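Local coordinates for protein transcriptional regulator (Actinomyces oris, PDB 5V8C) that probably acts as a phosphotransferase of the LytR-Cps2A-Psr family that attaches glycan to a surface protein anchored in the Gram-positive cell wall, at residues A[12-22]-A[280-290]; A[63-74]-A[251-259]. All coordinates share one frame; numbering follows the deposited sequence.

Interaction 1 joins residues 12-22, near the start of the chain, to residues 280-290 at its end. Interaction 2 joins residues 63-74 to residues 251-259 and is nested inside the loop that interaction 1 closes. Their centres lie about 16 Å apart. Interaction 1 is a surface contact built on a small two-stranded sheet. Interaction 2 forms one edge of the mixed seven-stranded sheet, strand 252-256 being one of its two outermost strands. The two meet at Tyr281, whose ring packs on Ile68 and whose OH lies against Thr66. After strand 252-256 the chain runs through helix 272-280 and returns to its N-terminal segment, so both contacts tie the C-terminal part to earlier parts of the fold.

Interaction 1: A[12-22]-A[280-290]; sequences PTTSSPTAGET and RYGYSPKTCRP
Thr13 and Arg289 extend their side chains alongside each other in a common direction. The OG1 of Thr13 sits near the guanidinium plane, at its edge. This hydroxyl sits between its own backbone N and carbonyl carbon (chi1 56°), which turns it back to Arg289 O at 3.1 Å. Thr13 N donates to the same oxygen at 2.7 Å, so Arg289 O has two donors.

Thr14 sends OG1 to Thr287 O at 2.7 Å, from above the carbonyl plane. Ser15 N reaches that oxygen within the plane, at 3.2 Å. Thr14 OG1 also accepts from Ser16 N, which makes an ST turn. An alanine here is likely to leave Thr287 O without its hydroxyl donor and the turn without its side-chain acceptor.

Thr13-Arg289 and Thr14-Cys288 form a short antiparallel two-stranded sheet. The disulfide from Cys288 to Cys102 fastens it to helix 94-105.

Farther on, Ser16 OG is anti to its backbone N (chi1 177°) and meets a lone pair of Gly282 O at 2.8 Å. Gly282 ends helix 272-280 in a Schellman motif. Thr18 CB packs 3.6 Å from Gly282 CA. Tyr283 and Thr22 approach from opposite directions. Thr22 CG2 lies at the ring edge, and Thr22 CB is 3.3 Å from Tyr283 OH.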
ATOM      1  N   PRO A  12       3.237  16.126   9.075  1.00 88.41           N
ATOM      2  CA  PRO A  12       3.764  16.133  10.449  1.00 88.21           C
ATOM      3  C   PRO A  12       5.206  16.624  10.501  1.00 91.08           C
ATOM      4  O   PRO A  12       5.872  16.703   9.474  1.00 89.99           O
ATOM      5  CB  PRO A  12       3.681  14.654  10.877  1.00 89.97           C
ATOM      6  CG  PRO A  12       2.902  13.962   9.827  1.00 93.83           C
ATOM      7  CD  PRO A  12       3.106  14.741   8.578  1.00 89.52           C
ATOM      8  N   THR A  13       5.688  16.931  11.706  1.00 89.80           N
ATOM      9  CA  THR A  13       7.065  17.362  11.971  1.00 89.97           C
ATOM     10  C   THR A  13       7.792  16.289  12.783  1.00 95.13           C
ATOM     11  O   THR A  13       7.159  15.564  13.554  1.00 94.65           O
ATOM     12  CB  THR A  13       7.100  18.749  12.665  1.00 92.35           C
ATOM     13  OG1 THR A  13       6.318  18.718  13.870  1.00 92.94           O
ATOM     14  CG2 THR A  13       6.618  19.885  11.747  1.00 85.52           C
ATOM     15  N   THR A  14       9.106  16.163  12.582  1.00 93.65           N
ATOM     16  CA  THR A  14       9.933  15.205  13.316  1.00 94.70           C
ATOM     17  C   THR A  14      11.258  15.817  13.750  1.00102.60           C
ATOM     18  O   THR A  14      11.731  16.781  13.140  1.00101.86           O
ATOM     19  CB  THR A  14      10.153  13.905  12.518  1.00 99.67           C
ATOM     20  OG1 THR A  14      10.682  12.920  13.398  1.00 95.30           O
ATOM     21  CG2 THR A  14      11.109  14.080  11.327  1.00 98.06           C
ATOM     22  N   SER A  15      11.870  15.220  14.783  1.00102.01           N
ATOM     23  CA  SER A  15      13.193  15.587  15.284  1.00102.77           C
ATOM     24  C   SER A  15      14.204  14.517  14.844  1.00110.54           C
ATOM     25  O   SER A  15      15.408  14.679  15.046  1.00111.01           O
ATOM     26  CB  SER A  15      13.170  15.725  16.804  1.00104.27           C
ATOM     27  OG  SER A  15      12.482  14.651  17.422  1.00109.39           O
ATOM     28  N   SER A  16      13.702  13.439  14.210  1.00109.04           N
ATOM     29  CA  SER A  16      14.485  12.308  13.710  1.00109.23           C
ATOM     30  C   SER A  16      15.410  12.693  12.547  1.00115.55           C
ATOM     31  O   SER A  16      14.981  13.391  11.621  1.00115.17           O
ATOM     32  CB  SER A  16      13.554  11.178  13.271  1.00110.85           C
ATOM     33  OG  SER A  16      14.260  10.080  12.716  1.00114.33           O
ATOM     34  N   PRO A  17      16.658  12.173  12.533  1.00113.29           N
ATOM     35  CA  PRO A  17      17.552  12.450  11.397  1.00112.82           C
ATOM     36  C   PRO A  17      17.408  11.422  10.266  1.00115.34           C
ATOM     37  O   PRO A  17      17.469  11.795   9.092  1.00115.47           O
ATOM     38  CB  PRO A  17      18.947  12.405  12.030  1.00114.86           C
ATOM     39  CG  PRO A  17      18.796  11.529  13.268  1.00119.71           C
ATOM     40  CD  PRO A  17      17.320  11.320  13.543  1.00115.23           C
ATOM     41  N   THR A  18      17.217  10.130  10.624  1.00109.99           N
ATOM     42  CA  THR A  18      17.097   8.991   9.702  1.00108.55           C
ATOM     43  C   THR A  18      15.819   9.027   8.855  1.00108.58           C
ATOM     44  O   THR A  18      15.810   8.498   7.745  1.00106.09           O
ATOM     45  CB  THR A  18      17.211   7.664  10.462  1.00115.21           C
ATOM     46  OG1 THR A  18      17.795   7.879  11.751  1.00113.82           O
ATOM     47  CG2 THR A  18      17.989   6.608   9.684  1.00114.32           C
ATOM     48  N   ALA A  19      14.736   9.615   9.387  1.00104.22           N
ATOM     49  CA  ALA A  19      13.474   9.708   8.660  1.00103.66           C
ATOM     50  C   ALA A  19      13.578  10.819   7.621  1.00106.95           C
ATOM     51  O   ALA A  19      13.482  12.004   7.957  1.00108.05           O
ATOM     52  CB  ALA A  19      12.318   9.966   9.619  1.00104.22           C
ATOM     53  N   GLY A  20      13.872  10.422   6.387  1.00100.53           N
ATOM     54  CA  GLY A  20      14.029  11.347   5.274  1.00 98.86           C
ATOM     55  C   GLY A  20      12.745  11.490   4.491  1.00 98.80           C
ATOM     56  O   GLY A  20      11.718  11.908   5.040  1.00 97.63           O
ATOM     57  N   GLU A  21      12.791  11.132   3.202  1.00102.54           N
ATOM     58  CA  GLU A  21      11.608  11.193   2.352  1.00 99.32           C
ATOM     59  C   GLU A  21      10.748   9.941   2.568  1.00 96.65           C
ATOM     60  O   GLU A  21      11.222   8.816   2.373  1.00 95.35           O
ATOM     61  CB  GLU A  21      12.005  11.357   0.880  1.00 99.93           C
ATOM     62  CG  GLU A  21      10.836  11.678  -0.032  1.00114.02           C
ATOM     63  CD  GLU A  21      11.233  12.140  -1.420  1.00141.82           C
ATOM     64  OE1 GLU A  21      11.619  13.323  -1.565  1.00143.40           O
ATOM     65  OE2 GLU A  21      11.145  11.324  -2.365  1.00133.68           O
ATOM     66  N   THR A  22       9.517  10.132   3.049  1.00 88.69           N
ATOM     67  CA  THR A  22       8.615   9.002   3.250  1.00 85.91           C
ATOM     68  C   THR A  22       7.230   9.319   2.644  1.00 85.59           C
ATOM     69  O   THR A  22       6.531  10.246   3.069  1.00 85.26           O
ATOM     70  CB  THR A  22       8.614   8.472   4.702  1.00 94.67           C
ATOM     71  OG1 THR A  22       7.366   7.843   5.005  1.00 96.34           O
ATOM     72  CG2 THR A  22       8.962   9.524   5.733  1.00 96.86           C
ATOM     73  N   ARG A 280      14.699   0.938  12.500  1.00102.36           N
ATOM     74  CA  ARG A 280      15.794   0.853  11.535  1.00102.97           C
ATOM     75  C   ARG A 280      15.732   2.043  10.562  1.00106.61           C
ATOM     76  O   ARG A 280      16.749   2.702  10.325  1.00107.56           O
ATOM     77  CB  ARG A 280      15.725  -0.470  10.749  1.00102.16           C
ATOM     78  CG  ARG A 280      16.226  -1.670  11.536  1.00117.47           C
ATOM     79  CD  ARG A 280      16.278  -2.938  10.701  1.00125.03           C
ATOM     80  NE  ARG A 280      16.775  -4.070  11.484  1.00132.31           N
ATOM     81  CZ  ARG A 280      18.043  -4.469  11.506  1.00145.30           C
ATOM     82  NH1 ARG A 280      18.952  -3.856  10.757  1.00129.62           N
ATOM     83  NH2 ARG A 280      18.407  -5.494  12.265  1.00132.28           N
ATOM     84  N   TYR A 281      14.512   2.356  10.073  1.00 99.93           N
ATOM     85  CA  TYR A 281      14.238   3.440   9.127  1.00 97.80           C
ATOM     86  C   TYR A 281      13.966   4.798   9.809  1.00103.13           C
ATOM     87  O   TYR A 281      13.472   5.723   9.172  1.00101.76           O
ATOM     88  CB  TYR A 281      13.097   3.028   8.172  1.00 95.45           C
ATOM     89  CG  TYR A 281      13.350   1.698   7.490  1.00 94.43           C
ATOM     90  CD1 TYR A 281      14.255   1.592   6.435  1.00 95.00           C
ATOM     91  CD2 TYR A 281      12.730   0.537   7.931  1.00 94.51           C
ATOM     92  CE1 TYR A 281      14.539   0.361   5.845  1.00 93.06           C
ATOM     93  CE2 TYR A 281      13.001  -0.699   7.345  1.00 94.55           C
ATOM     94  CZ  TYR A 281      13.908  -0.782   6.303  1.00101.29           C
ATOM     95  OH  TYR A 281      14.171  -1.999   5.723  1.00102.38           O
ATOM     96  N   GLY A 282      14.326   4.907  11.086  1.00103.12           N
ATOM     97  CA  GLY A 282      14.221   6.141  11.864  1.00104.90           C
ATOM     98  C   GLY A 282      12.841   6.572  12.324  1.00107.52           C
ATOM     99  O   GLY A 282      12.639   7.751  12.631  1.00107.17           O
ATOM    100  N   TYR A 283      11.888   5.628  12.404  1.00103.37           N
ATOM    101  CA  TYR A 283      10.531   5.931  12.853  1.00104.14           C
ATOM    102  C   TYR A 283      10.348   5.558  14.314  1.00111.48           C
ATOM    103  O   TYR A 283      10.615   4.415  14.694  1.00112.68           O
ATOM    104  CB  TYR A 283       9.480   5.188  12.010  1.00103.44           C
ATOM    105  CG  TYR A 283       9.597   5.374  10.511  1.00104.17           C
ATOM    106  CD1 TYR A 283       9.713   6.644   9.952  1.00106.55           C
ATOM    107  CD2 TYR A 283       9.489   4.292   9.647  1.00102.96           C
ATOM    108  CE1 TYR A 283       9.768   6.826   8.573  1.00105.99           C
ATOM    109  CE2 TYR A 283       9.537   4.461   8.267  1.00102.54           C
ATOM    110  CZ  TYR A 283       9.675   5.730   7.732  1.00110.23           C
ATOM    111  OH  TYR A 283       9.735   5.892   6.368  1.00106.15           O
ATOM    112  N   SER A 284       9.876   6.513  15.131  1.00108.56           N
ATOM    113  CA  SER A 284       9.600   6.302  16.549  1.00110.50           C
ATOM    114  C   SER A 284       8.522   7.294  16.999  1.00115.55           C
ATOM    115  O   SER A 284       8.634   8.481  16.674  1.00116.41           O
ATOM    116  CB  SER A 284      10.870   6.473  17.378  1.00116.28           C
ATOM    117  OG  SER A 284      10.643   6.148  18.740  1.00125.15           O
ATOM    118  N   PRO A 285       7.447   6.843  17.700  1.00110.73           N
ATOM    119  CA  PRO A 285       6.393   7.788  18.115  1.00111.52           C
ATOM    120  C   PRO A 285       6.896   8.983  18.924  1.00119.72           C
ATOM    121  O   PRO A 285       6.440  10.103  18.692  1.00119.92           O
ATOM    122  CB  PRO A 285       5.411   6.916  18.914  1.00112.85           C
ATOM    123  CG  PRO A 285       6.166   5.694  19.263  1.00116.93           C
ATOM    124  CD  PRO A 285       7.146   5.473  18.157  1.00110.93           C
ATOM    125  N   LYS A 286       7.877   8.753  19.822  1.00119.09           N
ATOM    126  CA  LYS A 286       8.475   9.774  20.689  1.00122.28           C
ATOM    127  C   LYS A 286       9.079  10.952  19.929  1.00124.64           C
ATOM    128  O   LYS A 286       9.090  12.063  20.454  1.00126.58           O
ATOM    129  CB  LYS A 286       9.536   9.151  21.610  1.00127.21           C
ATOM    130  N   THR A 287       9.554  10.722  18.695  1.00118.27           N
ATOM    131  CA  THR A 287      10.211  11.753  17.891  1.00117.79           C
ATOM    132  C   THR A 287       9.325  12.331  16.756  1.00119.59           C
ATOM    133  O   THR A 287       9.820  13.112  15.942  1.00119.79           O
ATOM    134  CB  THR A 287      11.559  11.223  17.361  1.00122.42           C
ATOM    135  OG1 THR A 287      11.329  10.127  16.473  1.00116.46           O
ATOM    136  CG2 THR A 287      12.513  10.807  18.481  1.00121.21           C
ATOM    137  N   CYS A 288       8.026  11.995  16.724  1.00113.82           N
ATOM    138  CA  CYS A 288       7.124  12.488  15.678  1.00111.46           C
ATOM    139  C   CYS A 288       5.993  13.349  16.257  1.00115.56           C
ATOM    140  O   CYS A 288       5.472  13.031  17.321  1.00115.97           O
ATOM    141  CB  CYS A 288       6.584  11.326  14.847  1.00108.75           C
ATOM    142  SG  CYS A 288       5.654  11.826  13.373  1.00110.32           S
ATOM    143  N   ARG A 289       5.592  14.422  15.546  1.00112.54           N
ATOM    144  CA  ARG A 289       4.533  15.331  16.008  1.00113.98           C
ATOM    145  C   ARG A 289       3.643  15.870  14.864  1.00115.35           C
ATOM    146  O   ARG A 289       4.147  16.510  13.938  1.00112.95           O
ATOM    147  CB  ARG A 289       5.139  16.488  16.822  1.00116.69           C
ATOM    148  CG  ARG A 289       4.132  17.474  17.406  1.00129.08           C
ATOM    149  CD  ARG A 289       4.817  18.799  17.687  1.00138.52           C
ATOM    150  NE  ARG A 289       3.939  19.790  18.311  1.00145.29           N
ATOM    151  CZ  ARG A 289       3.242  20.703  17.643  1.00156.19           C
ATOM    152  NH1 ARG A 289       2.493  21.582  18.294  1.00148.30           N
ATOM    153  NH2 ARG A 289       3.284  20.739  16.316  1.00136.21           N
ATOM    154  N   PRO A 290       2.306  15.674  14.944  1.00111.57           N
ATOM    155  CA  PRO A 290       1.423  16.242  13.910  1.00109.82           C
ATOM    156  C   PRO A 290       1.106  17.729  14.149  1.00114.98           C
ATOM    157  O   PRO A 290       1.450  18.253  15.205  1.00117.84           O
ATOM    158  CB  PRO A 290       0.171  15.363  14.006  1.00110.36           C
ATOM    159  CG  PRO A 290       0.143  14.879  15.418  1.00116.65           C
ATOM    160  CD  PRO A 290       1.540  14.938  15.975  1.00113.64           C
TER

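Interaction 2: A[63-74]-A[251-259]; sequences EGVTIINLPRDL and ATTIIDLPT. With PO4 (phosphate ion), chain C.
Asn69 ND2 reaches across to Asp256 OD2 at 2.9 Å and donates to its syn side, with the amide and carboxylate planes 70° apart. The bond is bent, at 136°, and OD2 is met out of the carboxylate plane.

Ile67 and Ile254 run alongside each other, with Ile67 CB 3.9 Å from Ile254 CG1. Thr66 and Thr253 bring their hydroxyls within 3.0 Å, OG1 to OG1. At the far end Leu257 turns toward the other segment. Its CG meets Leu70 CD2 at 3.6 Å, and its CB lies 3.7 Å from Pro71 CD.

Backbone bonds set this register. They alternate in direction from Val65 N to Ala251 O through to Leu257 N to Asn69 O. Thr193 gives Asn69 ND2 a second partner. Helix 182-208 covers Ile67, Asn69 and Ile254, and strand 52-60 continues the sheet beyond strand 65-70.

Past the strand, Arg72 makes a weak bond from NH2 to O3 of a phosphate, probably from the crystallisation liquor. Strands 65-70 and 252-256 are a parallel pair at the edge of the mixed central sheet of this LytR-Cps2A-Psr domain, backed by helices 182-208 and 233-248.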
ATOM      1  N   GLU A  63      20.678   3.694  -0.225  1.00112.29           N
ATOM      2  CA  GLU A  63      20.877   2.239  -0.256  1.00111.71           C
ATOM      3  C   GLU A  63      20.071   1.660  -1.425  1.00111.77           C
ATOM      4  O   GLU A  63      20.556   0.782  -2.139  1.00111.92           O
ATOM      5  CB  GLU A  63      20.426   1.576   1.067  1.00113.39           C
ATOM      6  CG  GLU A  63      21.114   2.093   2.324  1.00128.43           C
ATOM      7  CD  GLU A  63      22.503   1.567   2.643  1.00149.67           C
ATOM      8  OE1 GLU A  63      23.099   0.866   1.792  1.00145.31           O
ATOM      9  OE2 GLU A  63      23.002   1.868   3.751  1.00140.92           O
ATOM     10  N   GLY A  64      18.860   2.190  -1.612  1.00104.32           N
ATOM     11  CA  GLY A  64      17.919   1.784  -2.650  1.00100.49           C
ATOM     12  C   GLY A  64      16.517   2.292  -2.388  1.00 97.71           C
ATOM     13  O   GLY A  64      16.327   3.484  -2.146  1.00 98.40           O
ATOM     14  N   VAL A  65      15.522   1.406  -2.462  1.00 88.93           N
ATOM     15  CA  VAL A  65      14.113   1.735  -2.215  1.00 86.02           C
ATOM     16  C   VAL A  65      13.478   0.589  -1.430  1.00 86.35           C
ATOM     17  O   VAL A  65      13.595  -0.565  -1.835  1.00 85.63           O
ATOM     18  CB  VAL A  65      13.311   2.067  -3.515  1.00 87.95           C
ATOM     19  CG1 VAL A  65      11.798   2.066  -3.267  1.00 85.70           C
ATOM     20  CG2 VAL A  65      13.753   3.399  -4.123  1.00 88.19           C
ATOM     21  N   THR A  66      12.824   0.915  -0.305  1.00 80.15           N
ATOM     22  CA  THR A  66      12.129  -0.046   0.538  1.00 78.69           C
ATOM     23  C   THR A  66      10.662   0.338   0.646  1.00 80.24           C
ATOM     24  O   THR A  66      10.330   1.511   0.820  1.00 80.22           O
ATOM     25  CB  THR A  66      12.832  -0.189   1.906  1.00 90.32           C
ATOM     26  OG1 THR A  66      14.089  -0.831   1.708  1.00 95.07           O
ATOM     27  CG2 THR A  66      12.030  -1.011   2.910  1.00 86.94           C
ATOM     28  N   ILE A  67       9.788  -0.649   0.505  1.00 75.34           N
ATOM     29  CA  ILE A  67       8.352  -0.465   0.639  1.00 74.66           C
ATOM     30  C   ILE A  67       7.896  -1.310   1.823  1.00 77.13           C
ATOM     31  O   ILE A  67       8.171  -2.509   1.871  1.00 76.30           O
ATOM     32  CB  ILE A  67       7.615  -0.811  -0.680  1.00 77.21           C
ATOM     33  CG1 ILE A  67       7.953   0.220  -1.772  1.00 77.88           C
ATOM     34  CG2 ILE A  67       6.099  -0.932  -0.472  1.00 77.53           C
ATOM     35  CD1 ILE A  67       7.714  -0.260  -3.174  1.00 86.39           C
ATOM     36  N   ILE A  68       7.291  -0.655   2.818  1.00 73.35           N
ATOM     37  CA  ILE A  68       6.781  -1.303   4.024  1.00 73.18           C
ATOM     38  C   ILE A  68       5.271  -1.316   3.954  1.00 76.28           C
ATOM     39  O   ILE A  68       4.638  -0.257   3.924  1.00 75.87           O
ATOM     40  CB  ILE A  68       7.347  -0.701   5.345  1.00 77.11           C
ATOM     41  CG1 ILE A  68       8.872  -0.934   5.423  1.00 77.50           C
ATOM     42  CG2 ILE A  68       6.654  -1.319   6.569  1.00 78.00           C
ATOM     43  CD1 ILE A  68       9.638   0.088   6.128  1.00 79.73           C
ATOM     44  N   ASN A  69       4.706  -2.519   3.806  1.00 72.55           N
ATOM     45  CA  ASN A  69       3.267  -2.699   3.684  1.00 71.63           C
ATOM     46  C   ASN A  69       2.689  -2.791   5.092  1.00 76.63           C
ATOM     47  O   ASN A  69       3.090  -3.657   5.870  1.00 77.61           O
ATOM     48  CB  ASN A  69       2.962  -3.940   2.821  1.00 72.07           C
ATOM     49  CG  ASN A  69       1.496  -4.246   2.588  1.00 99.96           C
ATOM     50  OD1 ASN A  69       0.646  -3.355   2.475  1.00 91.95           O
ATOM     51  ND2 ASN A  69       1.179  -5.526   2.449  1.00 91.51           N
ATOM     52  N   LEU A  70       1.865  -1.806   5.463  1.00 74.27           N
ATOM     53  CA  LEU A  70       1.268  -1.742   6.796  1.00 75.94           C
ATOM     54  C   LEU A  70      -0.101  -2.416   6.792  1.00 78.42           C
ATOM     55  O   LEU A  70      -0.987  -1.971   6.059  1.00 76.85           O
ATOM     56  CB  LEU A  70       1.152  -0.289   7.274  1.00 77.74           C
ATOM     57  CG  LEU A  70       2.458   0.496   7.427  1.00 85.31           C
ATOM     58  CD1 LEU A  70       2.178   1.971   7.671  1.00 87.51           C
ATOM     59  CD2 LEU A  70       3.327  -0.066   8.541  1.00 87.40           C
ATOM     60  N   PRO A  71      -0.285  -3.510   7.571  1.00 75.29           N
ATOM     61  CA  PRO A  71      -1.588  -4.204   7.575  1.00 74.35           C
ATOM     62  C   PRO A  71      -2.742  -3.312   8.046  1.00 80.01           C
ATOM     63  O   PRO A  71      -2.611  -2.624   9.054  1.00 80.75           O
ATOM     64  CB  PRO A  71      -1.349  -5.399   8.503  1.00 76.04           C
ATOM     65  CG  PRO A  71      -0.209  -5.008   9.354  1.00 81.66           C
ATOM     66  CD  PRO A  71       0.669  -4.160   8.491  1.00 77.57           C
ATOM     67  N   ARG A  72      -3.846  -3.283   7.274  1.00 76.22           N
ATOM     68  CA  ARG A  72      -5.023  -2.436   7.514  1.00 77.63           C
ATOM     69  C   ARG A  72      -5.722  -2.683   8.865  1.00 84.29           C
ATOM     70  O   ARG A  72      -6.284  -1.755   9.449  1.00 84.02           O
ATOM     71  CB  ARG A  72      -6.025  -2.561   6.345  1.00 76.78           C
ATOM     72  CG  ARG A  72      -6.649  -3.961   6.191  1.00 80.67           C
ATOM     73  CD  ARG A  72      -7.675  -4.080   5.068  1.00 85.72           C
ATOM     74  NE  ARG A  72      -8.819  -3.176   5.233  1.00102.87           N
ATOM     75  CZ  ARG A  72      -9.857  -3.409   6.032  1.00121.44           C
ATOM     76  NH1 ARG A  72      -9.894  -4.504   6.782  1.00109.66           N
ATOM     77  NH2 ARG A  72     -10.860  -2.544   6.096  1.00111.39           N
ATOM     78  N   ASP A  73      -5.692  -3.937   9.340  1.00 82.05           N
ATOM     79  CA  ASP A  73      -6.331  -4.362  10.588  1.00 82.88           C
ATOM     80  C   ASP A  73      -5.497  -4.003  11.815  1.00 85.29           C
ATOM     81  O   ASP A  73      -5.999  -4.088  12.929  1.00 84.41           O
ATOM     82  CB  ASP A  73      -6.668  -5.867  10.551  1.00 84.78           C
ATOM     83  CG  ASP A  73      -5.547  -6.769  10.047  1.00103.38           C
ATOM     84  OD1 ASP A  73      -5.162  -6.635   8.859  1.00104.00           O
ATOM     85  OD2 ASP A  73      -5.102  -7.656  10.818  1.00111.86           O
ATOM     86  N   LEU A  74      -4.245  -3.548  11.608  1.00 81.89           N
ATOM     87  CA  LEU A  74      -3.345  -3.154  12.695  1.00 82.30           C
ATOM     88  C   LEU A  74      -3.908  -1.960  13.490  1.00 85.58           C
ATOM     89  O   LEU A  74      -4.262  -0.940  12.907  1.00 85.25           O
ATOM     90  CB  LEU A  74      -1.945  -2.847  12.130  1.00 81.55           C
ATOM     91  CG  LEU A  74      -0.911  -2.239  13.079  1.00 87.75           C
ATOM     92  CD1 LEU A  74      -0.185  -3.319  13.883  1.00 88.65           C
ATOM     93  CD2 LEU A  74       0.065  -1.368  12.320  1.00 87.46           C
ATOM     94  N   ALA A 251      18.265  -3.144  -5.525  1.00 91.43           N
ATOM     95  CA  ALA A 251      18.053  -2.546  -4.215  1.00 90.04           C
ATOM     96  C   ALA A 251      16.600  -2.084  -4.037  1.00 88.36           C
ATOM     97  O   ALA A 251      16.348  -1.002  -3.514  1.00 86.02           O
ATOM     98  CB  ALA A 251      19.018  -1.392  -4.025  1.00 92.25           C
ATOM     99  N   THR A 252      15.648  -2.910  -4.493  1.00 83.70           N
ATOM    100  CA  THR A 252      14.210  -2.649  -4.375  1.00 81.95           C
ATOM    101  C   THR A 252      13.595  -3.765  -3.535  1.00 85.51           C
ATOM    102  O   THR A 252      13.728  -4.933  -3.889  1.00 87.40           O
ATOM    103  CB  THR A 252      13.601  -2.468  -5.767  1.00 87.62           C
ATOM    104  OG1 THR A 252      13.807  -1.112  -6.165  1.00 90.89           O
ATOM    105  CG2 THR A 252      12.127  -2.804  -5.815  1.00 80.79           C
ATOM    106  N   THR A 253      13.023  -3.425  -2.374  1.00 79.52           N
ATOM    107  CA  THR A 253      12.537  -4.443  -1.450  1.00 78.53           C
ATOM    108  C   THR A 253      11.169  -4.122  -0.908  1.00 80.20           C
ATOM    109  O   THR A 253      10.882  -2.962  -0.624  1.00 78.91           O
ATOM    110  CB  THR A 253      13.550  -4.676  -0.294  1.00 86.72           C
ATOM    111  OG1 THR A 253      13.552  -3.550   0.577  1.00 88.46           O
ATOM    112  CG2 THR A 253      14.975  -4.963  -0.786  1.00 81.14           C
ATOM    113  N   ILE A 254      10.329  -5.160  -0.743  1.00 76.24           N
ATOM    114  CA  ILE A 254       8.981  -5.042  -0.187  1.00 74.06           C
ATOM    115  C   ILE A 254       8.874  -5.929   1.036  1.00 78.03           C
ATOM    116  O   ILE A 254       9.071  -7.143   0.946  1.00 77.17           O
ATOM    117  CB  ILE A 254       7.856  -5.338  -1.218  1.00 74.34           C
ATOM    118  CG1 ILE A 254       7.858  -4.297  -2.340  1.00 74.60           C
ATOM    119  CG2 ILE A 254       6.487  -5.388  -0.524  1.00 70.15           C
ATOM    120  CD1 ILE A 254       7.486  -4.834  -3.683  1.00 80.12           C
ATOM    121  N   ILE A 255       8.543  -5.320   2.171  1.00 75.54           N
ATOM    122  CA  ILE A 255       8.418  -6.035   3.432  1.00 76.38           C
ATOM    123  C   ILE A 255       7.097  -5.710   4.118  1.00 82.00           C
ATOM    124  O   ILE A 255       6.617  -4.576   4.072  1.00 79.38           O
ATOM    125  CB  ILE A 255       9.664  -5.873   4.366  1.00 80.83           C
ATOM    126  CG1 ILE A 255       9.286  -5.951   5.861  1.00 83.00           C
ATOM    127  CG2 ILE A 255      10.485  -4.606   4.056  1.00 80.75           C
ATOM    128  CD1 ILE A 255      10.385  -6.542   6.821  1.00 98.28           C
ATOM    129  N   ASP A 256       6.479  -6.757   4.681  1.00 82.34           N
ATOM    130  CA  ASP A 256       5.282  -6.684   5.498  1.00 82.25           C
ATOM    131  C   ASP A 256       5.704  -6.450   6.933  1.00 88.24           C
ATOM    132  O   ASP A 256       6.669  -7.061   7.402  1.00 90.02           O
ATOM    133  CB  ASP A 256       4.484  -7.978   5.382  1.00 83.76           C
ATOM    134  CG  ASP A 256       3.689  -8.033   4.096  1.00104.07           C
ATOM    135  OD1 ASP A 256       4.251  -8.489   3.073  1.00108.10           O
ATOM    136  OD2 ASP A 256       2.541  -7.524   4.083  1.00107.09           O
ATOM    137  N   LEU A 257       5.032  -5.503   7.604  1.00 84.43           N
ATOM    138  CA  LEU A 257       5.267  -5.159   9.004  1.00 85.43           C
ATOM    139  C   LEU A 257       5.131  -6.443   9.848  1.00 89.82           C
ATOM    140  O   LEU A 257       4.091  -7.106   9.782  1.00 88.25           O
ATOM    141  CB  LEU A 257       4.209  -4.121   9.419  1.00 85.39           C
ATOM    142  CG  LEU A 257       4.577  -2.966  10.364  1.00 90.58           C
ATOM    143  CD1 LEU A 257       3.785  -3.036  11.640  1.00 90.97           C
ATOM    144  CD2 LEU A 257       6.069  -2.822  10.583  1.00 93.32           C
ATOM    145  N   PRO A 258       6.192  -6.885  10.545  1.00 89.08           N
ATOM    146  CA  PRO A 258       6.088  -8.150  11.296  1.00 91.22           C
ATOM    147  C   PRO A 258       5.259  -8.079  12.583  1.00101.60           C
ATOM    148  O   PRO A 258       5.798  -7.829  13.662  1.00104.90           O
ATOM    149  CB  PRO A 258       7.548  -8.537  11.553  1.00 93.90           C
ATOM    150  CG  PRO A 258       8.293  -7.261  11.518  1.00 98.68           C
ATOM    151  CD  PRO A 258       7.522  -6.266  10.697  1.00 92.36           C
ATOM    152  N   THR A 259       3.948  -8.329  12.479  1.00 99.67           N
ATOM    153  CA  THR A 259       3.067  -8.343  13.654  1.00102.30           C
ATOM    154  C   THR A 259       3.018  -9.751  14.249  1.00110.35           C
ATOM    155  O   THR A 259       3.306 -10.721  13.548  1.00110.33           O
ATOM    156  CB  THR A 259       1.664  -7.824  13.302  1.00110.25           C
ATOM    157  OG1 THR A 259       1.015  -8.738  12.415  1.00109.39           O
ATOM    158  CG2 THR A 259       1.690  -6.425  12.699  1.00107.44           C
TER
HETATM  159  P   PO4 C 402     -14.218  -4.936   7.640  1.00188.50           P
HETATM  160  O1  PO4 C 402     -15.632  -4.743   8.363  1.00188.45           O
HETATM  161  O2  PO4 C 402     -13.054  -4.760   8.724  1.00188.51           O
HETATM  162  O3  PO4 C 402     -14.048  -3.827   6.500  1.00188.35           O
HETATM  163  O4  PO4 C 402     -14.141  -6.352   7.006  1.00188.27           O